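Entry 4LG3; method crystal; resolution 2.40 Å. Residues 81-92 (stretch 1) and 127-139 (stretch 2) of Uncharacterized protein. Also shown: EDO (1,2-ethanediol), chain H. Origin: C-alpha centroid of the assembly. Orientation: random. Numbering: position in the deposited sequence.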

# COMPACT_ATOMS: atom_id res chain seq x y z
N ASP A 81 -1.23 1.30 0.09
CA ASP A 81 -0.11 2.25 -0.02
C ASP A 81 0.01 3.11 1.25
O ASP A 81 -0.97 3.29 1.96
N SER A 82 1.22 3.63 1.52
CA SER A 82 1.53 4.46 2.69
C SER A 82 0.72 5.76 2.71
O SER A 82 0.45 6.29 3.79
N GLN A 83 0.34 6.25 1.54
CA GLN A 83 -0.42 7.48 1.36
C GLN A 83 -0.77 7.69 -0.12
O GLN A 83 -0.15 7.06 -0.98
N PRO A 84 -1.72 8.59 -0.47
CA PRO A 84 -1.92 8.91 -1.90
C PRO A 84 -0.65 9.57 -2.47
O PRO A 84 0.07 10.24 -1.75
N GLY A 85 -0.39 9.39 -3.73
CA GLY A 85 0.77 10.00 -4.34
C GLY A 85 1.28 9.30 -5.58
O GLY A 85 0.76 8.25 -5.96
N PRO A 86 2.34 9.85 -6.22
CA PRO A 86 2.91 9.18 -7.42
C PRO A 86 3.65 7.89 -7.03
O PRO A 86 3.78 7.59 -5.84
N ALA A 87 4.14 7.13 -8.02
CA ALA A 87 4.85 5.86 -7.82
C ALA A 87 5.97 5.95 -6.78
O ALA A 87 6.11 5.03 -5.97
N PHE A 88 6.77 7.03 -6.79
CA PHE A 88 7.90 7.18 -5.87
C PHE A 88 7.65 8.28 -4.84
O PHE A 88 8.58 8.93 -4.41
N GLY A 89 6.38 8.42 -4.44
CA GLY A 89 5.92 9.36 -3.42
C GLY A 89 5.18 8.61 -2.33
O GLY A 89 4.53 9.23 -1.48
N LYS A 90 5.27 7.27 -2.35
CA LYS A 90 4.57 6.36 -1.43
C LYS A 90 5.18 5.00 -1.55
O LYS A 90 5.95 4.76 -2.49
N THR A 91 4.85 4.10 -0.59
CA THR A 91 5.34 2.71 -0.57
C THR A 91 4.21 1.78 -0.17
O THR A 91 3.19 2.22 0.33
N VAL A 92 4.42 0.48 -0.36
CA VAL A 92 3.50 -0.61 -0.04
C VAL A 92 3.59 -0.93 1.44
O VAL A 92 4.68 -1.24 1.93
N GLU A 127 8.05 10.35 8.31
CA GLU A 127 8.37 9.37 7.26
C GLU A 127 7.50 9.61 6.02
O GLU A 127 7.99 9.56 4.89
N LEU A 128 6.23 9.92 6.24
CA LEU A 128 5.25 10.20 5.19
C LEU A 128 5.54 11.52 4.47
O LEU A 128 5.40 11.59 3.25
N LYS A 129 6.00 12.53 5.21
CA LYS A 129 6.41 13.83 4.67
C LYS A 129 7.66 13.65 3.81
O LYS A 129 7.73 14.25 2.73
N ILE A 130 8.62 12.81 4.25
CA ILE A 130 9.87 12.57 3.51
C ILE A 130 9.52 11.95 2.14
O ILE A 130 10.07 12.38 1.11
N GLN A 131 8.57 10.96 2.15
CA GLN A 131 8.05 10.25 0.96
C GLN A 131 7.40 11.20 -0.03
O GLN A 131 7.62 11.09 -1.23
N CYS A 132 6.62 12.14 0.50
CA CYS A 132 5.94 13.17 -0.26
C CYS A 132 6.97 14.11 -0.93
O CYS A 132 6.85 14.38 -2.14
N LEU A 133 8.00 14.56 -0.17
CA LEU A 133 9.07 15.41 -0.71
C LEU A 133 9.87 14.65 -1.75
O LEU A 133 10.10 15.20 -2.82
N TRP A 134 10.22 13.37 -1.48
CA TRP A 134 10.91 12.47 -2.41
C TRP A 134 10.20 12.46 -3.76
O TRP A 134 10.82 12.76 -4.77
N GLY A 135 8.89 12.18 -3.74
CA GLY A 135 8.05 12.14 -4.93
C GLY A 135 7.96 13.44 -5.71
O GLY A 135 7.95 13.42 -6.95
N GLU A 136 7.91 14.58 -5.01
CA GLU A 136 7.79 15.91 -5.59
C GLU A 136 9.07 16.44 -6.20
O GLU A 136 9.03 17.19 -7.18
N MSE A 137 10.21 16.09 -5.58
CA MSE A 137 11.52 16.64 -5.89
C MSE A 137 12.42 15.80 -6.78
O MSE A 137 13.28 16.38 -7.46
N ARG A 138 12.26 14.45 -6.77
CA ARG A 138 13.13 13.49 -7.47
C ARG A 138 13.35 13.80 -8.96
O ARG A 138 14.47 13.60 -9.44
N GLY A 139 12.33 14.34 -9.63
CA GLY A 139 12.41 14.75 -11.04
C GLY A 139 13.49 15.79 -11.33
O GLY A 139 13.99 15.86 -12.46

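The closest CA-to-CA approach in this contact is between two glycines: Gly89 CA lies 3.8 Å from Gly135 CA, so loop and helix meet there with no side chain between them. A CB on Gly135 would point at the loop and fall 2.7 Å from Gly89 CA, a clash; one on Gly89 would collide with Pro86 CD within its own turn, at 2.8 Å. Gly89 CA also makes a CA-H...O contact with Gln131 O at 3.3 Å. The rule to read here is that so close an approach goes with glycine on both sides.

Around this point the packing is largely polar, and Gln131 is its hub. Its CA-to-CB bond points toward the loop, and with chi1 m and chi2 t the amide reaches two loop hydroxyls. Ser82 OG (chi1 p) donates to Gln131 OE1 at 2.6 Å, while Gln131 NE2 donates to Thr91 OG1 (chi1 p) at 2.9 Å; one amide thus serves as both acceptor and donor. Ser82 OG in turn accepts Thr91 N at 2.9 Å, which ties together the two residues whose hydroxyls meet the Gln131 amide.

Gln83, p at chi1 and t at chi2, extends in the other direction, from loop to helix. Gln83 NE2 donates to Leu128 O at 2.8 Å, although Leu128 O already accepts Cys132 N at 3.1 Å within the helix. A weak bond from Gln83 NE2 to Gln131 OE1, 3.4 Å, links the two glutamines. Leu128 (m, t) starts sideways, but its end comes nearer, bringing Leu128 CD2 3.9 Å from Ser82 CB.

Beyond the glycines, Phe88 (chi1 m) points toward the helix. Phe88 CB packs 3.5 Å from Arg138 CD and 4.4 Å from Trp134 CD1, and Phe88 CD2 lies over one face of the Arg138 guanidinium. A 1,2-ethanediol, probably from the crystallisation liquor, bridges Trp134 and Arg138: EDO O1 accepts Trp134 NE1 at 3.0 Å and Arg138 NE at 3.3 Å.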

# COMPACT_ATOMS: atom_id res chain seq x y z
CB ASP A 81 -0.25 3.14 -1.27
CG ASP A 81 -0.11 2.39 -2.57
OD1 ASP A 81 0.87 1.61 -2.71
OD2 ASP A 81 -0.95 2.61 -3.48
CB SER A 82 3.02 4.78 2.74
OG SER A 82 3.45 5.45 1.56
CB GLN A 83 0.41 8.68 1.88
CG GLN A 83 1.71 8.95 1.11
CD GLN A 83 2.49 10.09 1.67
OE1 GLN A 83 1.96 11.05 2.23
NE2 GLN A 83 3.76 10.01 1.54
CB PRO A 84 -3.09 9.90 -1.89
CG PRO A 84 -3.70 9.78 -0.55
CD PRO A 84 -2.59 9.43 0.39
CB PRO A 86 3.84 10.24 -8.02
CG PRO A 86 4.23 11.09 -6.85
CD PRO A 86 3.06 11.10 -5.90
CB ALA A 87 5.43 5.38 -9.14
CB PHE A 88 9.20 7.38 -6.65
CG PHE A 88 9.42 6.22 -7.60
CD1 PHE A 88 9.79 4.97 -7.13
CD2 PHE A 88 9.18 6.37 -8.97
CE1 PHE A 88 9.92 3.88 -8.00
CE2 PHE A 88 9.31 5.28 -9.84
CZ PHE A 88 9.66 4.04 -9.34
CB LYS A 90 3.05 6.29 -1.76
CG LYS A 90 2.78 5.61 -3.10
CD LYS A 90 1.40 5.84 -3.70
CE LYS A 90 1.32 5.05 -4.98
NZ LYS A 90 0.10 5.38 -5.72
CB THR A 91 6.56 2.52 0.37
OG1 THR A 91 6.23 2.89 1.71
CG2 THR A 91 7.81 3.24 -0.12
CB VAL A 92 3.82 -1.87 -0.90
CG1 VAL A 92 2.93 -3.04 -0.54
CG2 VAL A 92 3.72 -1.54 -2.37
CB GLU A 127 8.20 7.95 7.79
CG GLU A 127 9.38 7.46 8.62
CD GLU A 127 9.16 6.19 9.43
OE1 GLU A 127 7.99 5.84 9.71
OE2 GLU A 127 10.17 5.59 9.85
CB LEU A 128 3.83 10.22 5.79
CG LEU A 128 3.25 8.86 6.22
CD1 LEU A 128 2.01 9.05 7.05
CD2 LEU A 128 2.97 7.96 5.03
CB LYS A 129 6.65 14.86 5.81
CG LYS A 129 7.03 16.27 5.35
CD LYS A 129 5.82 17.12 4.95
CE LYS A 129 6.08 18.01 3.75
NZ LYS A 129 4.82 18.43 3.08
CB ILE A 130 10.89 11.71 4.33
CG1 ILE A 130 11.45 12.49 5.53
CG2 ILE A 130 12.05 11.21 3.45
CD1 ILE A 130 12.24 11.64 6.54
CB GLN A 131 7.01 9.20 1.35
CG GLN A 131 7.60 7.98 2.00
CD GLN A 131 6.59 6.89 2.05
OE1 GLN A 131 5.38 7.12 2.18
NE2 GLN A 131 7.07 5.67 1.95
CB CYS A 132 4.96 13.94 0.62
SG CYS A 132 4.02 15.21 -0.25
CB LEU A 133 9.97 15.94 0.40
CG LEU A 133 9.35 16.89 1.42
CD1 LEU A 133 10.39 17.38 2.41
CD2 LEU A 133 8.67 18.07 0.75
CB TRP A 134 10.96 11.03 -1.83
CG TRP A 134 11.91 10.12 -2.57
CD1 TRP A 134 11.68 9.47 -3.74
CD2 TRP A 134 13.26 9.82 -2.20
NE1 TRP A 134 12.80 8.77 -4.13
CE2 TRP A 134 13.79 8.97 -3.20
CE3 TRP A 134 14.08 10.17 -1.10
CZ2 TRP A 134 15.09 8.44 -3.12
CZ3 TRP A 134 15.37 9.66 -1.03
CH2 TRP A 134 15.87 8.81 -2.04
CB GLU A 136 7.34 16.91 -4.52
CG GLU A 136 5.84 16.89 -4.25
CD GLU A 136 5.31 17.88 -3.23
OE1 GLU A 136 6.11 18.69 -2.70
OE2 GLU A 136 4.09 17.84 -2.96
CB MSE A 137 12.27 16.91 -4.56
CG MSE A 137 11.64 18.01 -3.71
SE MSE A 137 12.52 18.28 -1.99
CE MSE A 137 11.29 19.51 -1.29
CB ARG A 138 12.67 12.05 -7.29
CG ARG A 138 11.28 11.75 -7.82
CD ARG A 138 10.87 10.33 -7.54
NE ARG A 138 11.70 9.30 -8.19
CZ ARG A 138 11.67 8.99 -9.49
NH1 ARG A 138 10.89 9.68 -10.32
NH2 ARG A 138 12.42 8.01 -9.96
C1 EDO H . 14.72 6.43 -6.60
O1 EDO H . 13.44 7.10 -6.50
C2 EDO H . 15.05 5.51 -5.34
O2 EDO H . 13.86 5.01 -4.66